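Local atomic coordinates of arginase (PDB entry 2EF5), a protein that probably catalyses the manganese-dependent hydrolysis of L-arginine to L-ornithine and urea, the step that closes the urea cycle. Residues A4-P9 with L74-R79; F88-G93 with S283-R288; S102-A107 with F154-P159; G195-A200 with M246-E251; V261-I266 with R272-L277. All blocks are in the same frame, centred on the assembly; numbering follows the deposited sequence.

Contact 1. Residues A4-P9 with L74-R79. With LYS (lysine), chain K.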
# COMPACT_ATOMS: atom_id res chain seq x y z
N ALA A 4 -16.52 46.34 -7.23
CA ALA A 4 -15.74 47.33 -6.51
C ALA A 4 -14.31 46.81 -6.41
O ALA A 4 -14.07 45.68 -5.99
CB ALA A 4 -16.31 47.56 -5.11
N VAL A 5 -13.36 47.65 -6.82
CA VAL A 5 -11.94 47.30 -6.78
C VAL A 5 -11.21 48.11 -5.73
O VAL A 5 -11.30 49.34 -5.71
CB VAL A 5 -11.26 47.58 -8.14
CG1 VAL A 5 -9.77 47.30 -8.04
CG2 VAL A 5 -11.89 46.72 -9.23
N VAL A 6 -10.50 47.43 -4.84
CA VAL A 6 -9.73 48.13 -3.81
C VAL A 6 -8.33 47.54 -3.74
O VAL A 6 -8.15 46.32 -3.82
CB VAL A 6 -10.41 48.01 -2.43
CG1 VAL A 6 -10.53 46.56 -2.02
CG2 VAL A 6 -9.61 48.79 -1.41
N GLY A 7 -7.34 48.40 -3.59
CA GLY A 7 -5.97 47.93 -3.52
C GLY A 7 -5.37 47.98 -2.13
O GLY A 7 -5.77 48.79 -1.29
N VAL A 8 -4.42 47.09 -1.89
CA VAL A 8 -3.72 47.02 -0.62
C VAL A 8 -2.23 46.92 -0.95
O VAL A 8 -1.69 45.82 -1.09
CB VAL A 8 -4.15 45.79 0.21
CG1 VAL A 8 -3.54 45.85 1.60
CG2 VAL A 8 -5.66 45.74 0.31
N PRO A 9 -1.55 48.07 -1.12
CA PRO A 9 -0.13 48.10 -1.45
C PRO A 9 0.72 47.74 -0.23
O PRO A 9 1.52 48.54 0.24
CB PRO A 9 0.08 49.54 -1.90
CG PRO A 9 -0.84 50.28 -0.98
CD PRO A 9 -2.09 49.44 -1.01
N LEU A 74 -7.57 45.29 8.96
CA LEU A 74 -8.80 45.65 9.66
C LEU A 74 -9.54 46.75 8.90
O LEU A 74 -10.77 46.72 8.80
CB LEU A 74 -8.47 46.12 11.09
CG LEU A 74 -9.64 46.22 12.08
CD1 LEU A 74 -10.42 44.91 12.11
CD2 LEU A 74 -9.11 46.57 13.47
N VAL A 75 -8.80 47.70 8.36
CA VAL A 75 -9.41 48.78 7.58
C VAL A 75 -10.04 48.15 6.34
O VAL A 75 -11.15 48.52 5.94
CB VAL A 75 -8.35 49.82 7.14
CG1 VAL A 75 -8.98 50.84 6.20
CG2 VAL A 75 -7.78 50.52 8.36
N LEU A 76 -9.34 47.19 5.75
CA LEU A 76 -9.84 46.49 4.57
C LEU A 76 -11.13 45.73 4.90
O LEU A 76 -12.12 45.83 4.18
CB LEU A 76 -8.79 45.51 4.04
CG LEU A 76 -9.20 44.59 2.89
CD1 LEU A 76 -9.56 45.42 1.66
CD2 LEU A 76 -8.05 43.64 2.57
N LYS A 77 -11.11 44.98 5.99
CA LYS A 77 -12.28 44.22 6.41
C LYS A 77 -13.49 45.13 6.54
O LYS A 77 -14.56 44.84 6.02
CB LYS A 77 -12.00 43.52 7.74
CG LYS A 77 -13.21 42.80 8.34
CD LYS A 77 -12.88 42.26 9.72
CE LYS A 77 -14.10 41.65 10.39
NZ LYS A 77 -13.78 41.16 11.76
N GLU A 78 -13.31 46.25 7.24
CA GLU A 78 -14.40 47.20 7.46
C GLU A 78 -14.90 47.81 6.16
O GLU A 78 -16.10 48.02 5.99
CB GLU A 78 -13.94 48.30 8.41
CG GLU A 78 -13.35 47.77 9.70
CD GLU A 78 -12.87 48.87 10.62
OE1 GLU A 78 -12.14 49.77 10.15
OE2 GLU A 78 -13.22 48.82 11.82
N ARG A 79 -13.97 48.11 5.26
CA ARG A 79 -14.33 48.70 3.98
C ARG A 79 -15.20 47.75 3.15
O ARG A 79 -16.17 48.19 2.53
CB ARG A 79 -13.06 49.05 3.19
CG ARG A 79 -13.35 49.72 1.86
CD ARG A 79 -13.73 51.18 2.03
NE ARG A 79 -14.56 51.66 0.93
CZ ARG A 79 -14.52 52.89 0.44
NH1 ARG A 79 -13.69 53.79 0.96
NH2 ARG A 79 -15.32 53.25 -0.56
N LYS K . 1.77 54.20 -9.21
CA LYS K . 1.32 53.87 -7.69
C LYS K . 1.54 55.28 -6.87
O LYS K . 0.53 55.80 -6.35
CB LYS K . 2.32 52.69 -7.28
CG LYS K . 2.24 51.42 -6.20
CD LYS K . 3.41 50.77 -5.43
CE LYS K . 2.80 50.29 -3.92
NZ LYS K . 2.69 51.14 -2.47
OXT LYS K . 2.61 55.93 -6.65

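Contact 2. Residues F88-G93 with S283-R288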
# COMPACT_ATOMS: atom_id res chain seq x y z
N PHE A 88 -19.67 43.00 -6.06
CA PHE A 88 -18.58 42.03 -6.08
C PHE A 88 -17.24 42.74 -5.82
O PHE A 88 -16.83 43.61 -6.60
CB PHE A 88 -18.53 41.34 -7.45
CG PHE A 88 -17.60 40.16 -7.51
CD1 PHE A 88 -18.10 38.87 -7.55
CD2 PHE A 88 -16.23 40.35 -7.56
CE1 PHE A 88 -17.24 37.77 -7.64
CE2 PHE A 88 -15.35 39.26 -7.65
CZ PHE A 88 -15.85 37.98 -7.69
N PRO A 89 -16.56 42.37 -4.73
CA PRO A 89 -15.28 43.01 -4.42
C PRO A 89 -14.05 42.26 -4.94
O PRO A 89 -13.94 41.04 -4.79
CB PRO A 89 -15.28 43.05 -2.90
CG PRO A 89 -15.88 41.71 -2.57
CD PRO A 89 -17.06 41.62 -3.56
N ILE A 90 -13.14 43.02 -5.54
CA ILE A 90 -11.89 42.47 -6.04
C ILE A 90 -10.80 43.25 -5.32
O ILE A 90 -10.71 44.47 -5.45
CB ILE A 90 -11.70 42.69 -7.55
CG1 ILE A 90 -12.78 41.96 -8.34
CG2 ILE A 90 -10.31 42.19 -7.96
CD1 ILE A 90 -12.69 42.18 -9.84
N VAL A 91 -9.99 42.54 -4.55
CA VAL A 91 -8.92 43.18 -3.80
C VAL A 91 -7.58 42.92 -4.49
O VAL A 91 -7.19 41.79 -4.70
CB VAL A 91 -8.88 42.63 -2.36
CG1 VAL A 91 -7.82 43.38 -1.55
CG2 VAL A 91 -10.26 42.77 -1.71
N LEU A 92 -6.90 44.01 -4.83
CA LEU A 92 -5.61 43.95 -5.50
C LEU A 92 -4.57 44.03 -4.42
O LEU A 92 -4.59 44.93 -3.58
CB LEU A 92 -5.43 45.15 -6.43
CG LEU A 92 -6.61 45.47 -7.34
CD1 LEU A 92 -6.27 46.67 -8.20
CD2 LEU A 92 -6.96 44.26 -8.20
N GLY A 93 -3.63 43.12 -4.42
CA GLY A 93 -2.68 43.21 -3.35
C GLY A 93 -1.21 43.09 -3.59
O GLY A 93 -0.71 42.98 -4.72
N SER A 283 -12.17 35.87 -16.63
CA SER A 283 -12.76 34.55 -16.80
C SER A 283 -13.58 34.18 -15.57
O SER A 283 -14.66 33.59 -15.68
CB SER A 283 -11.69 33.49 -17.02
OG SER A 283 -11.01 33.69 -18.24
N LEU A 284 -13.08 34.52 -14.39
CA LEU A 284 -13.80 34.20 -13.16
C LEU A 284 -15.12 34.95 -13.11
O LEU A 284 -16.10 34.46 -12.54
CB LEU A 284 -12.96 34.55 -11.93
CG LEU A 284 -13.58 34.14 -10.59
CD1 LEU A 284 -13.69 32.63 -10.51
CD2 LEU A 284 -12.72 34.67 -9.45
N LEU A 285 -15.15 36.14 -13.70
CA LEU A 285 -16.37 36.94 -13.72
C LEU A 285 -17.27 36.74 -14.94
O LEU A 285 -18.11 37.58 -15.25
CB LEU A 285 -16.02 38.42 -13.53
CG LEU A 285 -15.97 38.81 -12.04
CD1 LEU A 285 -14.92 37.98 -11.30
CD2 LEU A 285 -15.65 40.29 -11.92
N GLY A 286 -17.10 35.63 -15.65
CA GLY A 286 -17.98 35.37 -16.78
C GLY A 286 -17.50 35.48 -18.21
O GLY A 286 -18.23 35.09 -19.13
N LYS A 287 -16.29 36.00 -18.44
CA LYS A 287 -15.81 36.10 -19.82
C LYS A 287 -15.65 34.69 -20.37
O LYS A 287 -15.04 33.83 -19.73
CB LYS A 287 -14.47 36.85 -19.89
CG LYS A 287 -14.04 37.18 -21.33
CD LYS A 287 -12.81 38.08 -21.39
CE LYS A 287 -12.48 38.47 -22.84
NZ LYS A 287 -11.24 39.31 -22.95
N ARG A 288 -16.22 34.46 -21.54
CA ARG A 288 -16.13 33.15 -22.18
C ARG A 288 -15.85 33.29 -23.67
O ARG A 288 -16.19 34.31 -24.27
CB ARG A 288 -17.42 32.38 -21.94
CG ARG A 288 -17.56 31.95 -20.50
CD ARG A 288 -18.99 31.94 -20.02
NE ARG A 288 -19.83 31.04 -20.80
CZ ARG A 288 -20.57 31.42 -21.83
NH1 ARG A 288 -20.59 32.69 -22.22
NH2 ARG A 288 -21.30 30.52 -22.48

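Contact 3. Residues S102-A107 with F154-P159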
# COMPACT_ATOMS: atom_id res chain seq x y z
N SER A 102 -9.65 40.66 3.71
CA SER A 102 -10.57 40.55 2.58
C SER A 102 -11.60 39.45 2.76
O SER A 102 -12.79 39.67 2.54
CB SER A 102 -9.81 40.35 1.26
OG SER A 102 -9.18 39.08 1.20
N VAL A 103 -11.16 38.26 3.18
CA VAL A 103 -12.08 37.15 3.37
C VAL A 103 -13.06 37.43 4.51
O VAL A 103 -14.27 37.27 4.35
CB VAL A 103 -11.33 35.83 3.66
CG1 VAL A 103 -12.33 34.70 3.90
CG2 VAL A 103 -10.43 35.48 2.47
N ALA A 104 -12.53 37.87 5.65
CA ALA A 104 -13.37 38.19 6.81
C ALA A 104 -14.37 39.29 6.46
O ALA A 104 -15.53 39.23 6.87
CB ALA A 104 -12.49 38.63 7.98
N GLY A 105 -13.91 40.28 5.71
CA GLY A 105 -14.79 41.37 5.33
C GLY A 105 -15.82 40.98 4.30
O GLY A 105 -17.00 41.29 4.46
N ALA A 106 -15.39 40.28 3.25
CA ALA A 106 -16.29 39.84 2.18
C ALA A 106 -17.28 38.77 2.62
O ALA A 106 -18.33 38.60 2.00
CB ALA A 106 -15.47 39.33 0.98
N ALA A 107 -16.95 38.04 3.68
CA ALA A 107 -17.81 36.98 4.18
C ALA A 107 -19.11 37.54 4.76
O ALA A 107 -20.14 36.86 4.77
CB ALA A 107 -17.08 36.16 5.22
N PHE A 154 -9.86 38.16 12.64
CA PHE A 154 -9.90 37.66 11.27
C PHE A 154 -10.38 36.23 11.06
O PHE A 154 -10.58 35.80 9.92
CB PHE A 154 -8.53 37.83 10.61
CG PHE A 154 -8.04 39.25 10.59
CD1 PHE A 154 -8.86 40.27 10.11
CD2 PHE A 154 -6.78 39.58 11.08
CE1 PHE A 154 -8.43 41.59 10.12
CE2 PHE A 154 -6.34 40.90 11.10
CZ PHE A 154 -7.17 41.91 10.62
N ARG A 155 -10.58 35.47 12.14
CA ARG A 155 -11.08 34.10 11.98
C ARG A 155 -12.38 34.26 11.20
O ARG A 155 -13.23 35.07 11.58
CB ARG A 155 -11.34 33.45 13.34
CG ARG A 155 -11.75 31.98 13.26
CD ARG A 155 -11.79 31.31 14.64
NE ARG A 155 -12.84 31.85 15.50
CZ ARG A 155 -14.13 31.60 15.35
NH1 ARG A 155 -14.55 30.81 14.37
NH2 ARG A 155 -15.02 32.13 16.19
N ALA A 156 -12.54 33.52 10.11
CA ALA A 156 -13.76 33.68 9.33
C ALA A 156 -14.21 32.48 8.51
O ALA A 156 -15.25 32.54 7.85
CB ALA A 156 -13.63 34.90 8.42
N VAL A 157 -13.45 31.40 8.54
CA VAL A 157 -13.85 30.23 7.77
C VAL A 157 -13.53 28.93 8.49
O VAL A 157 -12.55 28.85 9.24
CB VAL A 157 -13.15 30.19 6.39
CG1 VAL A 157 -11.66 29.94 6.58
CG2 VAL A 157 -13.77 29.11 5.51
N ASP A 158 -14.37 27.92 8.28
CA ASP A 158 -14.16 26.62 8.89
C ASP A 158 -13.19 25.89 7.97
O ASP A 158 -13.38 25.89 6.76
CB ASP A 158 -15.48 25.85 8.98
CG ASP A 158 -15.34 24.54 9.73
OD1 ASP A 158 -14.48 23.71 9.35
OD2 ASP A 158 -16.09 24.33 10.71
N PRO A 159 -12.15 25.26 8.53
CA PRO A 159 -11.16 24.52 7.75
C PRO A 159 -11.78 23.59 6.72
O PRO A 159 -11.19 23.32 5.67
CB PRO A 159 -10.37 23.76 8.81
CG PRO A 159 -10.43 24.68 9.99
CD PRO A 159 -11.87 25.14 9.98

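Contact 4. Residues G195-A200 with M246-E251. With GAI (guanidine), chain I.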
# COMPACT_ATOMS: atom_id res chain seq x y z
N GLY A 195 -6.33 16.25 -13.36
CA GLY A 195 -6.66 17.25 -14.36
C GLY A 195 -7.50 18.33 -13.70
O GLY A 195 -8.29 18.04 -12.79
N VAL A 196 -7.35 19.58 -14.15
CA VAL A 196 -8.10 20.69 -13.58
C VAL A 196 -9.62 20.55 -13.69
O VAL A 196 -10.35 20.95 -12.78
CB VAL A 196 -7.67 22.04 -14.22
CG1 VAL A 196 -8.57 23.17 -13.75
CG2 VAL A 196 -6.23 22.34 -13.87
N ALA A 197 -10.10 20.01 -14.79
CA ALA A 197 -11.54 19.86 -14.98
C ALA A 197 -12.18 19.10 -13.81
O ALA A 197 -13.15 19.57 -13.20
CB ALA A 197 -11.82 19.15 -16.30
N ARG A 198 -11.64 17.93 -13.51
CA ARG A 198 -12.16 17.12 -12.42
C ARG A 198 -11.96 17.81 -11.07
O ARG A 198 -12.86 17.80 -10.23
CB ARG A 198 -11.49 15.75 -12.43
CG ARG A 198 -11.98 14.83 -11.33
CD ARG A 198 -11.41 13.43 -11.48
NE ARG A 198 -11.89 12.55 -10.41
CZ ARG A 198 -11.55 11.28 -10.28
NH1 ARG A 198 -10.73 10.71 -11.15
NH2 ARG A 198 -12.03 10.56 -9.27
N ILE A 199 -10.80 18.41 -10.86
CA ILE A 199 -10.54 19.10 -9.60
C ILE A 199 -11.51 20.24 -9.37
O ILE A 199 -12.01 20.43 -8.26
CB ILE A 199 -9.11 19.63 -9.53
CG1 ILE A 199 -8.14 18.46 -9.41
CG2 ILE A 199 -8.95 20.58 -8.34
CD1 ILE A 199 -6.69 18.87 -9.46
N ALA A 200 -11.79 21.02 -10.42
CA ALA A 200 -12.73 22.13 -10.32
C ALA A 200 -14.11 21.62 -9.91
O ALA A 200 -14.80 22.24 -9.11
CB ALA A 200 -12.81 22.88 -11.65
N MET A 246 -10.90 28.97 -13.58
CA MET A 246 -11.71 30.17 -13.39
C MET A 246 -13.06 30.05 -14.08
O MET A 246 -14.08 30.43 -13.51
CB MET A 246 -10.97 31.41 -13.94
CG MET A 246 -9.69 31.76 -13.22
SD MET A 246 -9.87 32.13 -11.45
CE MET A 246 -9.23 30.64 -10.72
N GLU A 247 -13.08 29.52 -15.30
CA GLU A 247 -14.33 29.38 -16.05
C GLU A 247 -15.31 28.40 -15.39
O GLU A 247 -16.52 28.65 -15.37
CB GLU A 247 -14.05 28.93 -17.49
CG GLU A 247 -13.11 29.86 -18.26
CD GLU A 247 -12.65 29.27 -19.59
OE1 GLU A 247 -12.43 28.05 -19.65
OE2 GLU A 247 -12.49 30.02 -20.56
N ILE A 248 -14.80 27.30 -14.85
CA ILE A 248 -15.68 26.34 -14.22
C ILE A 248 -16.22 26.90 -12.91
O ILE A 248 -17.38 26.68 -12.57
CB ILE A 248 -14.96 24.99 -13.99
CG1 ILE A 248 -14.62 24.36 -15.35
CG2 ILE A 248 -15.84 24.05 -13.19
CD1 ILE A 248 -13.86 23.03 -15.27
N LEU A 249 -15.40 27.65 -12.18
CA LEU A 249 -15.87 28.26 -10.94
C LEU A 249 -16.92 29.32 -11.31
O LEU A 249 -17.93 29.47 -10.62
CB LEU A 249 -14.72 28.91 -10.16
CG LEU A 249 -13.67 27.94 -9.59
CD1 LEU A 249 -12.55 28.72 -8.91
CD2 LEU A 249 -14.32 26.97 -8.61
N ALA A 250 -16.68 30.04 -12.40
CA ALA A 250 -17.61 31.06 -12.85
C ALA A 250 -18.98 30.45 -13.17
O ALA A 250 -20.01 31.01 -12.80
CB ALA A 250 -17.06 31.78 -14.07
N GLU A 251 -18.97 29.31 -13.86
CA GLU A 251 -20.21 28.62 -14.25
C GLU A 251 -21.12 28.30 -13.07
O GLU A 251 -22.34 28.30 -13.20
CB GLU A 251 -19.91 27.31 -14.99
CG GLU A 251 -19.27 27.45 -16.37
CD GLU A 251 -19.05 26.10 -17.07
OE1 GLU A 251 -18.95 25.06 -16.38
OE2 GLU A 251 -18.97 26.09 -18.32
C GAI I . -9.57 28.18 -21.79
N1 GAI I . -10.23 27.30 -21.02
N2 GAI I . -8.43 27.82 -22.38
N3 GAI I . -10.06 29.42 -21.97

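Contact 5. Residues V261-I266 with R272-L277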
# COMPACT_ATOMS: atom_id res chain seq x y z
N VAL A 261 -3.46 38.64 -5.68
CA VAL A 261 -2.30 39.00 -4.88
C VAL A 261 -0.92 38.55 -5.36
O VAL A 261 -0.78 37.80 -6.32
CB VAL A 261 -2.46 38.45 -3.44
CG1 VAL A 261 -3.77 38.94 -2.82
CG2 VAL A 261 -2.44 36.92 -3.47
N GLU A 262 0.08 39.05 -4.65
CA GLU A 262 1.49 38.74 -4.87
C GLU A 262 2.12 39.13 -6.21
O GLU A 262 3.17 38.60 -6.58
CB GLU A 262 1.72 37.25 -4.58
CG GLU A 262 1.44 36.85 -3.12
CD GLU A 262 2.55 37.28 -2.15
OE1 GLU A 262 3.73 37.17 -2.52
OE2 GLU A 262 2.24 37.71 -1.02
N VAL A 263 1.50 40.04 -6.94
CA VAL A 263 2.07 40.50 -8.20
C VAL A 263 3.25 41.43 -7.84
O VAL A 263 3.08 42.39 -7.09
CB VAL A 263 1.03 41.28 -9.04
CG1 VAL A 263 1.69 41.84 -10.30
CG2 VAL A 263 -0.12 40.36 -9.42
N ASN A 264 4.43 41.13 -8.37
CA ASN A 264 5.62 41.93 -8.08
C ASN A 264 6.23 42.43 -9.39
O ASN A 264 7.04 41.74 -10.01
CB ASN A 264 6.65 41.10 -7.32
CG ASN A 264 7.77 41.94 -6.73
OD1 ASN A 264 8.08 43.01 -7.24
ND2 ASN A 264 8.39 41.44 -5.67
N PRO A 265 5.84 43.64 -9.83
CA PRO A 265 6.37 44.19 -11.08
C PRO A 265 7.89 44.32 -11.16
O PRO A 265 8.45 44.31 -12.25
CB PRO A 265 5.63 45.53 -11.21
CG PRO A 265 5.31 45.89 -9.80
CD PRO A 265 4.91 44.58 -9.19
N ILE A 266 8.54 44.43 -10.01
CA ILE A 266 9.99 44.55 -9.96
C ILE A 266 10.70 43.28 -10.43
O ILE A 266 11.85 43.31 -10.87
CB ILE A 266 10.44 44.91 -8.51
CG1 ILE A 266 10.71 46.40 -8.42
CG2 ILE A 266 11.68 44.12 -8.10
CD1 ILE A 266 9.63 47.25 -9.03
N ARG A 272 3.65 41.23 -17.61
CA ARG A 272 2.86 40.08 -18.06
C ARG A 272 2.19 39.28 -16.97
O ARG A 272 1.17 38.63 -17.21
CB ARG A 272 3.70 39.16 -18.95
CG ARG A 272 4.82 38.42 -18.26
CD ARG A 272 5.63 37.66 -19.31
NE ARG A 272 6.54 36.68 -18.74
CZ ARG A 272 7.32 35.87 -19.45
NH1 ARG A 272 7.30 35.93 -20.77
NH2 ARG A 272 8.13 35.02 -18.84
N THR A 273 2.73 39.33 -15.76
CA THR A 273 2.13 38.60 -14.66
C THR A 273 0.83 39.29 -14.25
O THR A 273 -0.18 38.65 -13.99
CB THR A 273 3.08 38.52 -13.46
OG1 THR A 273 4.27 37.84 -13.86
CG2 THR A 273 2.42 37.74 -12.31
N ALA A 274 0.87 40.62 -14.20
CA ALA A 274 -0.32 41.38 -13.84
C ALA A 274 -1.38 41.19 -14.94
O ALA A 274 -2.57 41.05 -14.64
CB ALA A 274 0.02 42.86 -13.70
N GLU A 275 -0.94 41.18 -16.20
CA GLU A 275 -1.88 40.99 -17.30
C GLU A 275 -2.49 39.60 -17.21
O GLU A 275 -3.67 39.41 -17.52
CB GLU A 275 -1.17 41.18 -18.65
CG GLU A 275 -0.51 42.56 -18.78
CD GLU A 275 0.24 42.76 -20.09
OE1 GLU A 275 0.68 41.75 -20.69
OE2 GLU A 275 0.39 43.93 -20.51
N MET A 276 -1.69 38.63 -16.77
CA MET A 276 -2.17 37.26 -16.61
C MET A 276 -3.32 37.22 -15.61
O MET A 276 -4.38 36.67 -15.89
CB MET A 276 -1.06 36.35 -16.07
CG MET A 276 -0.04 35.85 -17.09
SD MET A 276 -0.69 34.55 -18.16
CE MET A 276 -1.74 33.63 -17.01
N LEU A 277 -3.09 37.80 -14.43
CA LEU A 277 -4.12 37.80 -13.40
C LEU A 277 -5.36 38.59 -13.78
O LEU A 277 -6.46 38.23 -13.39
CB LEU A 277 -3.55 38.33 -12.08
CG LEU A 277 -3.12 37.23 -11.09
CD1 LEU A 277 -2.03 36.38 -11.71
CD2 LEU A 277 -2.62 37.87 -9.81

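Contact 1. Residues A4-P9 with L74-R79
Strand 4-8 and the helical segment 74-79 come closest at Val-8 and Leu-76, whose CA atoms stand 8.0 Å apart, so the two backbones are separated by a full layer of side chains. No hydrogen bond joins them, and the contact rests on three aliphatic residues. Leu-76 supplies the helix side, with CG anti to its backbone N (chi1 174°), and spreads its two methyls over the strand. CD1 bridges two residues of the same strand face, lying 4.0 Å from Val-6 CG1 and 4.1 Å from Val-8 CG2. CD2 turns to Val-8 alone and meets its CG2 at 3.9 Å. That valine methyl therefore touches both ends of the leucine fork, whereas Val-6 offers one branch to one methyl. The Val-8 side chain crosses Leu-76 at about a right angle. All three residues are buried; Val-91 of strand 87-93 packs beside both valines, and Ser-102 of helix 99-107 touches Leu-76. Pro-9, next along the chain, belongs to the pocket of a bound lysine together with Asp-20, Met-21 and Ser-24. Helix 66-81 links strands 41-47 and 87-93, which flank strand 2-8 in the parallel sheet, and lies over that middle strand, a beta-alpha-beta crossover of the three-layer alpha/beta/alpha arginase fold.

Contact 2. Residues F88-G93 with S283-R288
Leu-285 makes both apolar contacts between these segments, one of its methyls going to each of two residues on strand 88-93. CD1 sits against the outer part of the Phe-88 ring, 3.7 Å from CZ and 3.9 Å from CE2. Leu-285 CG lies over the same face, so the branch point covers the ring while CD1 reaches its far end. The ring is swung into this position with CG anti to the Phe-88 backbone N (chi1 -170°). The other methyl, CD2, meets Ile-90 CD1 at 4.1 Å, the two side chains reaching toward each other tip to tip. Phe-88 and Ile-90 are two apart on the strand and present the same face, which explains how one leucine serves both. The backbones remain distant: the nearest CA atoms, of Phe-88 and Leu-285, are 9.4 Å apart.

Hydrogen bonds act within the helix end and not across the contact. Helix 272-284 closes in a Schellman motif whose C-prime residue is Gly-286, at a positive phi of 108°, and Gly-286 N bonds Ser-283 O at 3.2 Å. Leu-285 is thus held at the point where the chain leaves the helix, directed at the sheet of the alpha/beta/alpha arginase fold.

Polar partners outside the segments fix both sides of this turn. Tyr-40 OH bonds Leu-285 O, and Ser-283 OG bonds ND1 of His-243, a residue of a bound-guanidine pocket. Around the apolar part, Leu-35 of helix 31-37 touches both Ile-90 and Leu-285, and Val-255 packs against Phe-88.

Contact 3. Residues S102-A107 with F154-P159
Ala-156 owes its place against Ala-104 to main-chain torsions, since an alanine has no side-chain torsion that moves a heavy atom. The loop leaves helix 148-154 with Arg-155 extended (psi 129°), and Ala-156 then bends it back (phi -154°, psi -2°), which points the Ala-156 methyl at the helical segment 102-107. Its CB rests over the backbone of that helix, 3.7 Å from Ala-104 CA, and meets Ala-104 CB at 3.9 Å. The Ala-104 methyl in turn lies 3.9 Å from Phe-154 O, so it is touched by the Ala-156 methyl and by the carbonyl oxygen of Phe-154 at the end of helix 148-154. With only methyl groups between them, the two main chains approach closely: the CA atoms of Ala-104 and Ala-156 are 5.2 Å apart. No hydrogen bond crosses the contact. The backbones of Ala-156 and Val-157 instead bond to Leu-142, the last residue of helix 138-142, so the polar main chain of the loop is held by that helix while the Ala-156 methyl makes the apolar contact with helix 99-107.

Phe-154 takes little part through its ring, which turns to helix 66-81 and packs on Ala-73. The same helix reaches Ala-104 through Lys-77. On its inner side, helix 99-107 is tied to the sheet by Ser-102 OG, bonded to Asp-259 OD1, and by Ala-106 O, bonded to Gln-256 NE2. The helix connects strands 87-93 and 113-117 and passes over strands 255-261 and 212-217, while the loop leads into strand 162-167; the alanine pair thus joins two successive chain connections on one layer of the arginase fold.

Contact 4. Residues G195-A200 with M246-E251
Apolar contact between Ile-248 and two alanines of helix 196-206 carries most of the interface. Ile-248 is placed with CG1 anti to its carbonyl carbon (chi1 -65°), and two of its methyls, CG2 and CD1, both rest against the Ala-200 methyl from one side, CG2 3.6 Å and CD1 3.8 Å from Ala-200 CB. CD1 then runs on to the preceding turn, where it rests 3.9 Å from Ala-197 CA. One isoleucine thus spans two positions three residues apart, and the small alanines let the helices come near, with the CA atoms of Ala-200 and Ile-248 at 6.5 Å.

No hydrogen bond crosses between the helices; the hydrogen bonds to the bound guanidine come from Glu-247, whose carboxylate takes it by two bonds, each oxygen receiving a separate nitrogen. Guanidine N1 bonds Glu-247 OE1 at 2.7 Å, and N3 bonds OE2 at 2.9 Å with a nearly straight angle of 173° at the hydrogen. The two planar groups are not coplanar but inclined by about 40°. Arg-240, His-243, Leu-244 and Ile-289 complete this pocket, which shares no residue with the manganese sites.

Beyond Ile-248, Leu-204 adds a further turn of helix 196-206 to the interface. On another side of helix 239-252, Met-246 and Leu-249 pack on helix 272-284. Helix 239-252 therefore lies between two helices, and it and helix 196-206 lead into strands 255-261 and 212-217, neighbours in the parallel sheet.

Contact 5. Residues V261-I266 with R272-L277
Val-263 and Leu-277 make the tightest touch here, Val-263 CG2 meeting Leu-277 CD2 at 3.5 Å as the two side chains slide past each other in opposite directions. The second valine branch, CG1, is anti to the backbone N (chi1 175°) and lies on the helix one turn earlier, 3.9 Å from Ala-274 CB and 4.1 Å from Ala-274 CA. Val-263 thus bridges two residues of the helix, and its CA comes within 6.2 Å of that of Ala-274. Leu-277 CD2 also reaches the main chain at the strand end, 3.9 Å from Val-261 O. All four residues are buried, and no hydrogen bond links the segments directly.

The next shell is polar. Glu-262, with a positive phi of 63°, turns the chain between Val-261 and Val-263, and its OE2 bonds the backbone N of His-96, a manganese ligand. Gly-228 holds both sides of the contact: it bonds the Asn-264 backbone, and its N bonds Thr-273 OG1, which also bonds Asp-268 OD1. Within the loop, Ile-266 N makes a weak bond of 3.1 Å to Asn-264 OD1. Val-261 points away from the helix, its side chain about 4 Å from those of His-96 and Asp-217 and about 5 Å from a manganese ion, so the loop starts at the wall of the metal centre.

Outside these shells, Leu-26 of helix 22-28 covers Val-263 and Ala-274, and Leu-216 of strand 212-217 touches Leu-277. The contact joins the C-terminal end of strand 255-261 to the start of helix 272-284, the helix that follows it in the chain.

The five contacts are spread around one parallel sheet. Contacts 1 and 2 use its neighbouring strands 2-8 and 87-93, joined by probable hydrogen bonds such as Val-8 N to Leu-92 O at 2.7 Å. Contact 3 touches both, mainly through helix 99-107 and, toward contact 1, also through the Phe-154 ring, its centre about 14 Å from that of contact 1. Contacts 2 and 5 share helix 272-284, whose start lies in contact 5 and whose end lies in contact 2. Contacts 1 and 4, about 27 Å apart between centres, fall on opposite sides of the chain's centre. Contacts 3, 4 and 5 follow in series inside the long loop closed by contact 2, which ties an early strand to the C-terminal region.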